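Local coordinates for maternal protein tudor (Drosophila melanogaster, PDB 4Q5W) that probably acts in the germline piRNA pathway, its extended Tudor modules serving methylation-dependent protein binding, and is needed for primordial germ cell formation, at residues Asp29-Cys32 with Glu33-Gly37; Lys172-Gln175 with Ala176-Leu180. All blocks are in the same frame, centred on the assembly; numbering follows the deposited sequence. Where two conformers were deposited one is given.

Both contacts run along single helices one turn at a time, but at far ends of this extended Tudor module: their centres are 43 Å apart, on opposite sides of the chain's centre. Interaction 1 lies in helix 25-37, against the four-stranded antiparallel sheet, and is partly buried, with Ile31 and Leu35 packed inward. Interaction 2 lies in helix 166-182 near the end of the chain and is mostly surface, with Val174 its one buried residue. An isoleucine-leucine pair in the first is matched by a valine-leucine pair in the second. Their polar additions differ: an asparagine amide bonds directly to a carbonyl in 29-37, whereas a water joins carboxylate and carbonyl in 172-180.

Interaction 1 of 2, residues Asp29-Cys32 with Glu33-Gly37; sequences DIIC and EKLNG
With chi1 at -67°, the CG of Asn36 lies anti to its carbonyl carbon and beside its backbone N, which swings the amide back over the preceding turn to Cys32. A chi2 of -81° then aims ND2 at Cys32 O, 2.8 Å away, and the oxygen sits close to the amide plane. The backbone N of Asn36 donates to the same Cys32 O at 2.9 Å, the two donors arriving from opposite faces of the carbonyl plane. The other end of the amide is occupied too: OD1 accepts from the backbone N of Phe63, tying the end of helix 25-37 to the start of strand 63-71. Replacing the asparagine by alanine is likely to leave Phe63 N without this acceptor and Cys32 O with one donor fewer, weakening the tie between helix and strand.

On another side of the helix, Ile31 and Leu35 lie side by side and point the same way, CG2 of Ile31 meeting CD1 of Leu35 at 4.0 Å; both reach Arg65 of the strand. Ile30 makes a comparable pairing with Lys34 on a more exposed side: its CG2 touches the lysine CE at 3.6 Å, while NZ continues to a long, weak ion pair with Glu99. Backbone bonds such as Leu35 N to Ile31 O, 2.9 Å, run beneath these pairs. The helix thus turns hydrocarbon toward the Tudor sheet, while a single amide, bonded at both its ends, is fixed in rotation and joins helix to strand by hydrogen bonds.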
loop_
_atom_site.group_PDB
_atom_site.type_symbol
_atom_site.label_atom_id
_atom_site.label_comp_id
_atom_site.label_asym_id
_atom_site.label_seq_id
_atom_site.Cartn_x
_atom_site.Cartn_y
_atom_site.Cartn_z
ATOM N N ASP A 29 -14.562 -2.558 3.706
ATOM C CA ASP A 29 -15.111 -3.434 4.735
ATOM C C ASP A 29 -15.976 -4.534 4.134
ATOM O O ASP A 29 -15.902 -5.677 4.574
ATOM C CB ASP A 29 -15.927 -2.651 5.758
ATOM C CG ASP A 29 -15.060 -1.840 6.703
ATOM O OD1 ASP A 29 -13.817 -1.951 6.633
ATOM O OD2 ASP A 29 -15.632 -1.096 7.522
ATOM N N ILE A 30 -16.795 -4.184 3.142
ATOM C CA ILE A 30 -17.675 -5.163 2.496
ATOM C C ILE A 30 -16.869 -6.197 1.717
ATOM O O ILE A 30 -17.202 -7.383 1.719
ATOM C CB ILE A 30 -18.701 -4.473 1.561
ATOM C CG1 ILE A 30 -19.717 -3.678 2.388
ATOM C CG2 ILE A 30 -19.434 -5.486 0.726
ATOM C CD1 ILE A 30 -20.456 -2.608 1.600
ATOM N N ILE A 31 -15.805 -5.754 1.052
ATOM C CA ILE A 31 -14.942 -6.680 0.315
ATOM C C ILE A 31 -14.338 -7.706 1.266
ATOM O O ILE A 31 -14.420 -8.914 1.019
ATOM C CB ILE A 31 -13.834 -5.941 -0.471
ATOM C CG1 ILE A 31 -14.454 -5.049 -1.550
ATOM C CG2 ILE A 31 -12.841 -6.927 -1.076
ATOM C CD1 ILE A 31 -13.440 -4.161 -2.288
ATOM N N CYS A 32 -13.766 -7.218 2.366
ATOM C CA CYS A 32 -13.169 -8.082 3.386
ATOM C C CYS A 32 -14.181 -9.047 3.986
ATOM O O CYS A 32 -13.900 -10.230 4.154
ATOM C CB CYS A 32 -12.559 -7.249 4.515
ATOM S SG CYS A 32 -11.091 -6.309 4.056
ATOM N N GLU A 33 -15.357 -8.532 4.328
ATOM C CA GLU A 33 -16.393 -9.369 4.930
ATOM C C GLU A 33 -16.815 -10.472 3.967
ATOM O O GLU A 33 -16.950 -11.631 4.352
ATOM C CB GLU A 33 -17.609 -8.540 5.348
ATOM C CG GLU A 33 -18.865 -9.371 5.515
ATOM C CD GLU A 33 -19.651 -9.023 6.756
ATOM O OE1 GLU A 33 -20.347 -7.983 6.751
ATOM O OE2 GLU A 33 -19.576 -9.794 7.738
ATOM N N LYS A 34 -17.014 -10.114 2.707
ATOM C CA LYS A 34 -17.440 -11.111 1.731
ATOM C C LYS A 34 -16.360 -12.162 1.448
ATOM O O LYS A 34 -16.651 -13.362 1.361
ATOM C CB LYS A 34 -17.903 -10.428 0.448
ATOM C CG LYS A 34 -19.283 -9.791 0.578
ATOM C CD LYS A 34 -19.600 -8.938 -0.642
ATOM C CE LYS A 34 -21.026 -8.417 -0.598
ATOM N NZ LYS A 34 -22.009 -9.522 -0.745
ATOM N N LEU A 35 -15.112 -11.723 1.313
ATOM C CA LEU A 35 -14.020 -12.669 1.062
ATOM C C LEU A 35 -13.734 -13.586 2.253
ATOM O O LEU A 35 -13.341 -14.737 2.077
ATOM C CB LEU A 35 -12.740 -11.941 0.639
ATOM C CG LEU A 35 -12.722 -11.370 -0.780
ATOM C CD1 LEU A 35 -11.419 -10.642 -1.029
ATOM C CD2 LEU A 35 -12.928 -12.490 -1.811
ATOM N N ASN A 36 -13.928 -13.089 3.470
ATOM C CA ASN A 36 -13.628 -13.906 4.643
ATOM C C ASN A 36 -14.832 -14.621 5.253
ATOM O O ASN A 36 -14.712 -15.253 6.304
ATOM C CB ASN A 36 -12.930 -13.062 5.705
ATOM C CG ASN A 36 -11.550 -12.625 5.272
ATOM O OD1 ASN A 36 -10.590 -13.385 5.367
ATOM N ND2 ASN A 36 -11.446 -11.398 4.783
ATOM N N GLY A 37 -15.983 -14.538 4.591
ATOM C CA GLY A 37 -17.222 -15.021 5.177
ATOM C C GLY A 37 -17.779 -16.283 4.552
ATOM O O GLY A 37 -18.637 -16.945 5.129
#

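Interaction 2 of 2, residues Lys172-Gln175 with Ala176-Leu180; sequences KLVQ and AELKL
Helix 166-182, the last helix of the chain, probably belongs to the staphylococcal-nuclease-like part that accompanies the Tudor core in extended Tudor modules; it packs against helices 116-120 and 122-134, and this contact is a pair of its successive turns. Its apolar side is carried by Val174 and Leu178, whose side chains lie alongside each other and point the same way, with CG1 of Val174 3.9 Å from CD1 of Leu178. With CG1 opposite the backbone N (chi1 168°), the valine leaves this methyl next to its carbonyl carbon, facing the turn that holds Leu178. Both continue into the neighbouring helices: Val174 touches Ile117 and Thr125, and Leu178 rests on Leu124.

Leu178 has a second neighbour in Gln175, whose chain bends at chi2 (-72°) and brings OE1 to 3.7 Å from the same CD1. The two side chains cross at a slant, and this approach of an amide oxygen to a methyl is a van der Waals contact. Beneath them the backbone bond from Leu178 N to Val174 O, 3.0 Å long, is almost straight, with an N-H...O angle of 174°.

A different polar arrangement links Leu173 and Glu177. The backbone N of Glu177 donates to Leu173 O at 3.2 Å. A water gives a bond of 2.7 Å to Glu177 OE2 and a weak one of 3.2 Å to Leu173 O, bridging carboxylate and backbone across one turn. That carbonyl therefore has a backbone donor and a weaker water donor, and the carboxylate is held to the turn through solvent. The side chains of Val174 and Leu178 join this helix to its neighbours, while the water bridge probably adds only modest hold on the glutamate's orientation.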
loop_
_atom_site.group_PDB
_atom_site.type_symbol
_atom_site.label_atom_id
_atom_site.label_comp_id
_atom_site.label_asym_id
_atom_site.label_seq_id
_atom_site.Cartn_x
_atom_site.Cartn_y
_atom_site.Cartn_z
ATOM N N LYS A 172 13.683 16.539 7.722
ATOM C CA LYS A 172 14.322 17.001 8.954
ATOM C C LYS A 172 14.887 15.853 9.786
ATOM O O LYS A 172 16.030 15.920 10.230
ATOM C CB LYS A 172 13.352 17.841 9.790
ATOM C CG LYS A 172 13.982 18.377 11.072
ATOM C CD LYS A 172 13.085 19.378 11.775
ATOM C CE LYS A 172 11.934 18.710 12.478
ATOM N NZ LYS A 172 11.105 19.717 13.203
ATOM N N LEU A 173 14.085 14.809 9.996
ATOM C CA LEU A 173 14.517 13.635 10.758
ATOM C C LEU A 173 15.687 12.885 10.122
ATOM O O LEU A 173 16.588 12.439 10.826
ATOM C CB LEU A 173 13.363 12.662 10.987
ATOM C CG LEU A 173 12.186 13.109 11.856
ATOM C CD1 LEU A 173 11.196 11.975 12.045
ATOM C CD2 LEU A 173 12.652 13.635 13.219
ATOM N N VAL A 174 15.655 12.729 8.798
ATOM C CA VAL A 174 16.732 12.036 8.090
ATOM C C VAL A 174 18.027 12.850 8.173
ATOM O O VAL A 174 19.093 12.318 8.458
ATOM C CB VAL A 174 16.351 11.753 6.616
ATOM C CG1 VAL A 174 17.571 11.291 5.804
ATOM C CG2 VAL A 174 15.226 10.717 6.540
ATOM N N GLN A 175 17.925 14.154 7.946
ATOM C CA GLN A 175 19.099 15.014 8.016
ATOM C C GLN A 175 19.685 15.014 9.422
ATOM O O GLN A 175 20.906 15.060 9.591
ATOM C CB GLN A 175 18.750 16.439 7.580
ATOM C CG GLN A 175 18.442 16.561 6.092
ATOM C CD GLN A 175 19.673 16.437 5.216
ATOM O OE1 GLN A 175 20.067 15.334 4.819
ATOM N NE2 GLN A 175 20.278 17.572 4.886
ATOM N N ALA A 176 18.817 14.951 10.428
ATOM C CA ALA A 176 19.263 14.997 11.816
ATOM C C ALA A 176 20.055 13.749 12.189
ATOM O O ALA A 176 21.041 13.829 12.917
ATOM C CB ALA A 176 18.073 15.180 12.759
ATOM N N GLU A 177 19.628 12.598 11.671
ATOM C CA GLU A 177 20.322 11.343 11.928
ATOM C C GLU A 177 21.658 11.290 11.182
ATOM O O GLU A 177 22.674 10.898 11.749
ATOM C CB GLU A 177 19.441 10.146 11.548
ATOM C CG GLU A 177 20.088 8.793 11.835
ATOM C CD GLU A 177 19.066 7.673 11.971
ATOM O OE1 GLU A 177 19.458 6.496 11.830
ATOM O OE2 GLU A 177 17.883 7.963 12.248
ATOM N N LEU A 178 21.655 11.705 9.918
ATOM C CA LEU A 178 22.901 11.813 9.152
ATOM C C LEU A 178 23.887 12.774 9.812
ATOM O O LEU A 178 25.088 12.521 9.834
ATOM C CB LEU A 178 22.613 12.275 7.724
ATOM C CG LEU A 178 21.811 11.321 6.840
ATOM C CD1 LEU A 178 21.435 12.025 5.535
ATOM C CD2 LEU A 178 22.585 10.036 6.569
ATOM N N LYS A 179 23.388 13.881 10.351
ATOM C CA LYS A 179 24.278 14.869 10.956
ATOM C C LYS A 179 24.883 14.342 12.257
ATOM O O LYS A 179 26.063 14.570 12.540
ATOM C CB LYS A 179 23.553 16.197 11.197
ATOM C CG LYS A 179 24.437 17.263 11.832
ATOM C CD LYS A 179 23.725 18.605 11.958
ATOM C CE LYS A 179 24.679 19.676 12.471
ATOM N NZ LYS A 179 24.033 21.022 12.499
ATOM N N LEU A 180 24.073 13.630 13.040
ATOM C CA LEU A 180 24.542 13.058 14.299
ATOM C C LEU A 180 25.691 12.094 14.049
ATOM O O LEU A 180 26.687 12.096 14.772
ATOM C CB LEU A 180 23.408 12.335 15.035
ATOM C CG LEU A 180 23.800 11.657 16.354
ATOM C CD1 LEU A 180 24.382 12.660 17.323
ATOM C CD2 LEU A 180 22.607 10.939 16.980
HETATM O O HOH W 1 16.191 9.285 10.590
#